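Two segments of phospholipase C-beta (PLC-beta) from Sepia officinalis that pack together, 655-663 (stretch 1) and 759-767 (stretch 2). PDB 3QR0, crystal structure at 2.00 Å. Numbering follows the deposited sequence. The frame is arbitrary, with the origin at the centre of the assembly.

Stretch 1 655-663: KIISAQFLS
Stretch 2 759-767: GLASVFAHI

Residues 655-660 and the strand that runs through Ser-762 to Ile-767 lie side by side as antiparallel β-strands, their N-to-C directions 163° apart and their axes 4.5 Å apart at closest approach; the contact buries 695 Å² in total. Lys-655 pairs with His-766 and Ile-656 with Ala-765; the register then slips by one, so that Ser-658 pairs with Phe-764, Ala-659 with Val-763 and Gln-660 with Ser-762. CA-CA separations are 5.1-5.2 Å in the hydrogen-bonded pairs Lys-655/His-766, Ser-658/Phe-764 and Gln-660/Ser-762, and 4.7 and 4.1 Å in the non-hydrogen-bonded pairs Ile-656/Ala-765 and Ala-659/Val-763.

Seven backbone hydrogen bonds hold the ladder. Lys-655 N donates to His-766 O (2.9 Å, 174°) and His-766 N returns the bond to Lys-655 O (2.9 Å, 154°). At the other end Gln-660 N reaches Ser-762 O (2.8 Å), and Ser-762 N reaches Gln-660 O (3.0 Å). Between them lies a β-bulge centred on Ile-657, whose phi/psi of -98/-55 leaves the extended range held by its neighbours (Ile-656 -85/115, Ser-658 -157/176). The bulge brings two successive amides onto one acceptor: Phe-764 O takes Ile-657 N at 3.0 Å (149°) and Ser-658 N at 3.1 Å (169°). Phe-764 N answers Ser-658 O with the shortest bond of the set, 2.7 Å. Two carbonyls also receive CA-H...O contacts, Ser-658 O from Val-763 CA (3.5 Å) and Gln-660 O from Ala-761 CA (3.2 Å).

Ile-656, Ala-659, Val-763 and Ala-765 share one face of the sheet. Ile-656 (chi1 m, chi2 m) brings CD1 to 4.1 Å from Val-763 CG1 and 4.3 Å from Ala-765 CB, while Val-763 (chi1 t) sets CG2 4.3 Å from Ala-659 CB. All four of these side chains are apolar and buried.

The other face carries Lys-655, Ser-658, Gln-660, Ser-762, Phe-764 and His-766. Phe-764 (chi1 t, chi2 65°) loses the most area, 90 Å². Its CE2 lies 3.8 Å from CD1 of Ile-657 (m, t), which the bulge directs toward the partner strand, and its CB lies 3.4 Å from Ser-658 OG (chi1 p). Gln-660 (m, p, chi3 48°) folds back, placing OE1 3.7 Å from Ser-762 CB and NE2 3.9 Å from Phe-764 CB; OE1 and Ser-658 OG are hydrogen-bonded elsewhere in the structure. Lys-655 (t, t, t, p) and His-766 (t, chi2 -89°) meet through CB atoms 4.3 Å apart, then lead away; NZ and NE2 find partners elsewhere.

Beyond Gln-660 the chain turns through Phe-661 (54/47), whose CA lies 4.6 Å from Ala-761 CA; stretch 2 turns its own corner at Gly-759 and Leu-760. Ser-762 OG (chi1 m) donates to Leu-760 O at 2.8 Å within its own stretch. Phe-661 (m, chi2 -67°) packs CB 3.7 Å from Leu-760 CB, and Leu-760 (m, t) lays CD1 over one ring face, 4.3 Å from the Phe-661 centroid and 11° off the normal, a CH-pi contact. Leu-662 (m, t) adds CD2 at 4.5 Å from Ala-761 CB.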

# COMPACT_ATOMS: atom_id res chain seq x y z
N LYS A 655 6.01 -7.10 -21.61
CA LYS A 655 6.79 -8.30 -21.87
C LYS A 655 7.49 -8.72 -20.58
O LYS A 655 8.32 -7.97 -20.06
CB LYS A 655 7.82 -8.04 -22.96
CG LYS A 655 8.63 -9.26 -23.37
CD LYS A 655 9.74 -8.90 -24.35
CE LYS A 655 10.59 -10.12 -24.69
NZ LYS A 655 9.77 -11.25 -25.21
N ILE A 656 7.14 -9.89 -20.06
CA ILE A 656 7.79 -10.45 -18.87
C ILE A 656 9.04 -11.19 -19.31
O ILE A 656 8.96 -12.20 -20.01
CB ILE A 656 6.85 -11.41 -18.10
CG1 ILE A 656 5.56 -10.70 -17.68
CG2 ILE A 656 7.56 -11.99 -16.86
CD1 ILE A 656 5.77 -9.50 -16.75
N ILE A 657 10.20 -10.69 -18.90
CA ILE A 657 11.48 -11.22 -19.37
C ILE A 657 12.08 -12.20 -18.38
O ILE A 657 12.38 -13.35 -18.74
CB ILE A 657 12.48 -10.06 -19.65
CG1 ILE A 657 11.95 -9.17 -20.78
CG2 ILE A 657 13.84 -10.60 -20.04
CD1 ILE A 657 12.70 -7.86 -20.91
N SER A 658 12.24 -11.77 -17.14
CA SER A 658 12.86 -12.60 -16.12
C SER A 658 12.45 -12.16 -14.71
O SER A 658 11.72 -11.19 -14.55
CB SER A 658 14.38 -12.54 -16.25
OG SER A 658 14.87 -11.25 -15.95
N ALA A 659 12.90 -12.91 -13.72
CA ALA A 659 12.72 -12.54 -12.32
C ALA A 659 13.96 -12.88 -11.52
O ALA A 659 14.74 -13.74 -11.93
CB ALA A 659 11.50 -13.23 -11.73
N GLN A 660 14.15 -12.18 -10.41
CA GLN A 660 15.30 -12.40 -9.54
C GLN A 660 14.86 -12.62 -8.10
O GLN A 660 13.96 -11.94 -7.61
CB GLN A 660 16.25 -11.19 -9.58
CG GLN A 660 16.81 -10.88 -10.97
CD GLN A 660 15.84 -10.12 -11.85
OE1 GLN A 660 15.26 -9.11 -11.42
NE2 GLN A 660 15.65 -10.58 -13.08
N PHE A 661 15.51 -13.58 -7.44
CA PHE A 661 15.38 -13.79 -6.01
C PHE A 661 13.94 -13.96 -5.56
O PHE A 661 13.51 -13.35 -4.59
CB PHE A 661 16.03 -12.65 -5.24
CG PHE A 661 17.47 -12.44 -5.58
CD1 PHE A 661 18.42 -13.39 -5.24
CD2 PHE A 661 17.89 -11.29 -6.24
CE1 PHE A 661 19.75 -13.21 -5.55
CE2 PHE A 661 19.22 -11.10 -6.54
CZ PHE A 661 20.15 -12.06 -6.20
N LEU A 662 13.19 -14.80 -6.27
CA LEU A 662 11.81 -15.07 -5.90
C LEU A 662 11.71 -15.85 -4.60
O LEU A 662 10.73 -15.71 -3.87
CB LEU A 662 11.09 -15.83 -7.01
CG LEU A 662 10.84 -15.06 -8.30
CD1 LEU A 662 10.03 -15.93 -9.25
CD2 LEU A 662 10.12 -13.73 -8.03
N SER A 663 12.72 -16.67 -4.30
CA SER A 663 12.65 -17.56 -3.14
C SER A 663 14.02 -18.05 -2.67
O SER A 663 14.99 -18.07 -3.44
CB SER A 663 11.77 -18.77 -3.48
OG SER A 663 11.75 -19.69 -2.41
N GLY A 759 11.59 -7.49 -0.77
CA GLY A 759 13.04 -7.29 -0.72
C GLY A 759 13.63 -7.42 -2.11
O GLY A 759 13.25 -6.70 -3.04
N LEU A 760 14.56 -8.36 -2.27
CA LEU A 760 15.24 -8.57 -3.55
C LEU A 760 14.33 -9.11 -4.66
O LEU A 760 14.63 -8.93 -5.84
CB LEU A 760 16.44 -9.51 -3.37
CG LEU A 760 17.66 -8.91 -2.66
CD1 LEU A 760 18.63 -10.01 -2.26
CD2 LEU A 760 18.32 -7.91 -3.57
N ALA A 761 13.24 -9.77 -4.29
CA ALA A 761 12.34 -10.39 -5.27
C ALA A 761 11.85 -9.35 -6.27
O ALA A 761 11.24 -8.35 -5.88
CB ALA A 761 11.15 -11.08 -4.59
N SER A 762 12.14 -9.58 -7.55
CA SER A 762 11.85 -8.63 -8.61
C SER A 762 11.51 -9.33 -9.91
O SER A 762 11.97 -10.44 -10.16
CB SER A 762 13.05 -7.71 -8.86
OG SER A 762 13.51 -7.10 -7.67
N VAL A 763 10.70 -8.67 -10.73
CA VAL A 763 10.49 -9.07 -12.12
C VAL A 763 11.18 -8.04 -13.00
O VAL A 763 11.14 -6.84 -12.71
CB VAL A 763 8.98 -9.16 -12.46
CG1 VAL A 763 8.76 -9.26 -13.97
CG2 VAL A 763 8.36 -10.36 -11.76
N PHE A 764 11.84 -8.51 -14.05
CA PHE A 764 12.40 -7.64 -15.08
C PHE A 764 11.49 -7.73 -16.30
O PHE A 764 11.18 -8.83 -16.78
CB PHE A 764 13.84 -8.06 -15.40
CG PHE A 764 14.53 -7.18 -16.41
CD1 PHE A 764 14.80 -5.85 -16.12
CD2 PHE A 764 14.92 -7.69 -17.64
CE1 PHE A 764 15.45 -5.03 -17.05
CE2 PHE A 764 15.57 -6.89 -18.57
CZ PHE A 764 15.83 -5.55 -18.28
N ALA A 765 11.05 -6.57 -16.79
CA ALA A 765 10.07 -6.51 -17.88
C ALA A 765 10.37 -5.36 -18.84
O ALA A 765 11.10 -4.42 -18.50
CB ALA A 765 8.67 -6.35 -17.30
N HIS A 766 9.80 -5.44 -20.04
CA HIS A 766 9.77 -4.29 -20.95
C HIS A 766 8.33 -3.80 -21.06
O HIS A 766 7.40 -4.59 -21.25
CB HIS A 766 10.30 -4.63 -22.34
CG HIS A 766 10.41 -3.44 -23.24
ND1 HIS A 766 9.38 -3.02 -24.04
CD2 HIS A 766 11.43 -2.58 -23.45
CE1 HIS A 766 9.76 -1.95 -24.72
NE2 HIS A 766 11.00 -1.66 -24.38
N ILE A 767 8.16 -2.49 -20.96
CA ILE A 767 6.85 -1.86 -20.94
C ILE A 767 6.73 -0.88 -22.09
O ILE A 767 7.56 0.01 -22.25
CB ILE A 767 6.63 -1.11 -19.61
CG1 ILE A 767 6.74 -2.07 -18.43
CG2 ILE A 767 5.26 -0.39 -19.62
CD1 ILE A 767 6.67 -1.39 -17.08